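Local coordinates for thiol transferase (Phanerochaete chrysosporium, PDB 4F0B) that acts as a glutathione transferase of the Ure2p class with thiol transferase activity and binds oxidized glutathione, at the interface of chains A and B. Sequence-based numbering; all coordinates share one arbitrary frame. Chains: chain A/B, Thiol transferase.

The interface of chains A and B. Residues chain A 83, 85-86, 120, 123-124; chain B 117, 120-121, 123-124.
A:Phe120 and B:Phe120 stack at the two-fold axis relating the chains, their rings nearly parallel (2°) with centroids 3.7 Å apart. The overlap is offset, so CE1 of each ring lies over the other's face. B:Phe120 is sandwiched: on the face turned away from its twin, A:Ser85 CB sits 3.6 Å from the ring centroid as a CH-pi partner.

The edge of the same phenyl points into an imidazole. B:Phe120 CD1 lies over the centre of the A:His123 ring, 3.4 Å from CG, with the ring planes 65° apart. A:His123 has CG anti to its backbone N (chi1 -156°), which turns the imidazole face to this edge. B:His123 repeats the arrangement on A:Phe120.

Polar contacts fix the rotation of A:His123. NE2 donates to the carboxylate oxygen A:Glu83 OE1 at 2.7 Å, almost in the ring plane, while ND1 hydrogen-bonds to the hydroxyl A:Ser85 OG at 2.8 Å. Across the interface the backbone oxygen B:Phe120 O lies 3.1 Å from A:His123 NE2, but tilted out of the imidazole plane and towards CD2, which makes it a weak second acceptor at most. The other carboxylate oxygen, A:Glu83 OE2, reaches B:Phe121 O through a water, 2.9 Å from OE2. An alanine in place of A:His123 would probably leave the edge of B:Phe120 facing a gap, and A:Glu83 and A:Ser85 without the partner that ties them together.

Near the two-fold axis, A:Gly124 CA packs on the B:His123 ring, and its twin does the same; the lack of a side chain there probably lets the helices come close. At the margin, A:Ala86 CB meets the B:Gln117 aliphatic chain.

The core of the patch is helix 109-139 of chain A against its counterpart 109-138 of chain B, both from the helical C-terminal domain. A:Glu83 just precedes helix 84-95 of the thioredoxin-like N-terminal domain, joining that domain to a two-fold symmetric interface, probably the dimer that glutathione transferases generally form.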
ATOM      1  N   GLU A  83      -6.072   5.438  -5.618  1.00  5.16           N
ATOM      2  CA  GLU A  83      -5.036   5.136  -4.596  1.00  4.28           C
ATOM      3  C   GLU A  83      -3.867   6.115  -4.701  1.00  5.77           C
ATOM      4  O   GLU A  83      -3.144   6.140  -5.713  1.00  5.22           O
ATOM      5  CB  GLU A  83      -4.514   3.688  -4.682  1.00  3.95           C
ATOM      6  CG  GLU A  83      -5.588   2.639  -4.409  1.00  4.95           C
ATOM      7  CD  GLU A  83      -6.022   2.585  -2.947  1.00  6.82           C
ATOM      8  OE1 GLU A  83      -5.162   2.817  -2.056  1.00  5.91           O
ATOM      9  OE2 GLU A  83      -7.212   2.339  -2.678  1.00  6.13           O
ATOM     10  N   SER A  85      -0.722   6.423  -3.806  1.00  3.74           N
ATOM     11  CA  SER A  85       0.609   6.037  -4.277  1.00  4.50           C
ATOM     12  C   SER A  85       0.611   5.659  -5.734  1.00  3.94           C
ATOM     13  O   SER A  85       1.571   5.989  -6.479  1.00  5.15           O
ATOM     14  CB  SER A  85       1.131   4.887  -3.431  1.00  5.19           C
ATOM     15  OG  SER A  85       1.164   5.317  -2.068  1.00  4.91           O
ATOM     16  N   ALA A  86      -0.488   5.030  -6.205  1.00  3.86           N
ATOM     17  CA  ALA A  86      -0.603   4.649  -7.621  1.00  4.70           C
ATOM     18  C   ALA A  86      -0.735   5.909  -8.493  1.00  5.32           C
ATOM     19  O   ALA A  86      -0.214   5.969  -9.628  1.00  5.81           O
ATOM     20  CB  ALA A  86      -1.815   3.708  -7.846  1.00  5.28           C
ATOM     21  N   PHE A 120       4.973   1.505  -0.660  1.00  3.36           N
ATOM     22  CA  PHE A 120       4.145   0.449  -0.069  1.00  4.08           C
ATOM     23  C   PHE A 120       4.253   0.433   1.463  1.00  4.34           C
ATOM     24  O   PHE A 120       3.231   0.166   2.148  1.00  4.60           O
ATOM     25  CB  PHE A 120       4.446  -0.919  -0.687  1.00  3.89           C
ATOM     26  CG  PHE A 120       3.739  -1.162  -1.986  1.00  3.79           C
ATOM     27  CD1 PHE A 120       2.377  -1.404  -2.001  1.00  3.89           C
ATOM     28  CD2 PHE A 120       4.440  -1.154  -3.208  1.00  5.68           C
ATOM     29  CE1 PHE A 120       1.726  -1.626  -3.205  1.00  3.98           C
ATOM     30  CE2 PHE A 120       3.793  -1.386  -4.427  1.00  4.97           C
ATOM     31  CZ  PHE A 120       2.414  -1.634  -4.430  1.00  4.13           C
ATOM     32  N   HIS A 123       1.970   3.089   2.482  1.00  3.45           N
ATOM     33  CA  HIS A 123       0.597   2.824   2.070  1.00  3.49           C
ATOM     34  C   HIS A 123      -0.059   1.736   2.950  1.00  3.11           C
ATOM     35  O   HIS A 123      -1.280   1.733   3.137  1.00  5.00           O
ATOM     36  CB  HIS A 123       0.629   2.404   0.616  1.00  3.81           C
ATOM     37  CG  HIS A 123      -0.648   2.651  -0.096  1.00  3.93           C
ATOM     38  ND1 HIS A 123      -0.892   3.818  -0.804  1.00  4.82           N
ATOM     39  CD2 HIS A 123      -1.743   1.870  -0.238  1.00  4.02           C
ATOM     40  CE1 HIS A 123      -2.103   3.744  -1.336  1.00  5.13           C
ATOM     41  NE2 HIS A 123      -2.631   2.560  -1.029  1.00  5.34           N
ATOM     42  N   GLY A 124       0.773   0.816   3.463  1.00  3.07           N
ATOM     43  CA  GLY A 124       0.263  -0.256   4.310  1.00  5.29           C
ATOM     44  C   GLY A 124       0.539  -0.040   5.786  1.00  6.20           C
ATOM     45  O   GLY A 124      -0.023  -0.736   6.619  1.00  6.41           O
TER
ATOM     46  N   GLN B 117      -2.828   0.043  -9.178  1.00  5.01           N
ATOM     47  CA  GLN B 117      -3.986   0.542  -8.433  1.00  4.03           C
ATOM     48  C   GLN B 117      -4.596  -0.573  -7.573  1.00  5.30           C
ATOM     49  O   GLN B 117      -4.914  -0.339  -6.381  1.00  5.07           O
ATOM     50  CB  GLN B 117      -5.028   1.092  -9.395  1.00  4.85           C
ATOM     51  CG  GLN B 117      -4.510   2.335 -10.130  1.00  5.22           C
ATOM     52  CD  GLN B 117      -5.520   2.776 -11.170  1.00  5.28           C
ATOM     53  OE1 GLN B 117      -6.714   3.001 -10.858  1.00  6.80           O
ATOM     54  NE2 GLN B 117      -5.064   2.949 -12.433  1.00  6.85           N
ATOM     55  N   PHE B 120      -2.206  -1.491  -4.676  1.00  4.67           N
ATOM     56  CA  PHE B 120      -2.296  -0.491  -3.613  1.00  3.49           C
ATOM     57  C   PHE B 120      -3.642  -0.528  -2.899  1.00  3.38           C
ATOM     58  O   PHE B 120      -3.680  -0.328  -1.673  1.00  4.60           O
ATOM     59  CB  PHE B 120      -1.921   0.916  -4.150  1.00  3.37           C
ATOM     60  CG  PHE B 120      -0.445   1.155  -4.272  1.00  3.44           C
ATOM     61  CD1 PHE B 120       0.330   1.400  -3.132  1.00  4.72           C
ATOM     62  CD2 PHE B 120       0.181   1.206  -5.521  1.00  5.19           C
ATOM     63  CE1 PHE B 120       1.684   1.654  -3.232  1.00  3.73           C
ATOM     64  CE2 PHE B 120       1.539   1.464  -5.617  1.00  5.97           C
ATOM     65  CZ  PHE B 120       2.302   1.699  -4.465  1.00  5.53           C
ATOM     66  N   PHE B 121      -4.730  -0.809  -3.624  1.00  4.69           N
ATOM     67  CA  PHE B 121      -6.011  -0.973  -2.958  1.00  3.88           C
ATOM     68  C   PHE B 121      -5.947  -2.085  -1.913  1.00  3.59           C
ATOM     69  O   PHE B 121      -6.423  -1.901  -0.767  1.00  4.78           O
ATOM     70  CB  PHE B 121      -7.054  -1.319  -4.021  1.00  5.08           C
ATOM     71  CG  PHE B 121      -8.345  -1.818  -3.438  1.00  3.88           C
ATOM     72  CD1 PHE B 121      -9.261  -0.938  -2.834  1.00  5.37           C
ATOM     73  CD2 PHE B 121      -8.627  -3.174  -3.493  1.00  5.47           C
ATOM     74  CE1 PHE B 121     -10.474  -1.447  -2.266  1.00  6.47           C
ATOM     75  CE2 PHE B 121      -9.834  -3.693  -2.948  1.00  7.27           C
ATOM     76  CZ  PHE B 121     -10.770  -2.823  -2.337  1.00  7.31           C
ATOM     77  N   HIS B 123      -3.250  -3.289  -0.495  1.00  4.07           N
ATOM     78  CA  HIS B 123      -2.179  -3.017   0.453  1.00  2.87           C
ATOM     79  C   HIS B 123      -2.578  -1.971   1.494  1.00  3.75           C
ATOM     80  O   HIS B 123      -2.087  -1.986   2.625  1.00  4.55           O
ATOM     81  CB  HIS B 123      -0.976  -2.546  -0.349  1.00  4.56           C
ATOM     82  CG  HIS B 123       0.325  -2.788   0.336  1.00  2.61           C
ATOM     83  ND1 HIS B 123       1.067  -3.922   0.091  1.00  2.94           N
ATOM     84  CD2 HIS B 123       1.034  -2.045   1.224  1.00  3.61           C
ATOM     85  CE1 HIS B 123       2.178  -3.876   0.810  1.00  3.61           C
ATOM     86  NE2 HIS B 123       2.193  -2.739   1.497  1.00  4.16           N
ATOM     87  N   GLY B 124      -3.461  -1.053   1.097  1.00  3.89           N
ATOM     88  CA  GLY B 124      -3.963  -0.046   2.002  1.00  3.78           C
ATOM     89  C   GLY B 124      -5.338  -0.335   2.586  1.00  5.86           C
ATOM     90  O   GLY B 124      -5.737   0.360   3.530  1.00  6.72           O
TER
HETATM   91  O   HOH W   1      -7.362   0.920  -0.184  1.00  7.76           O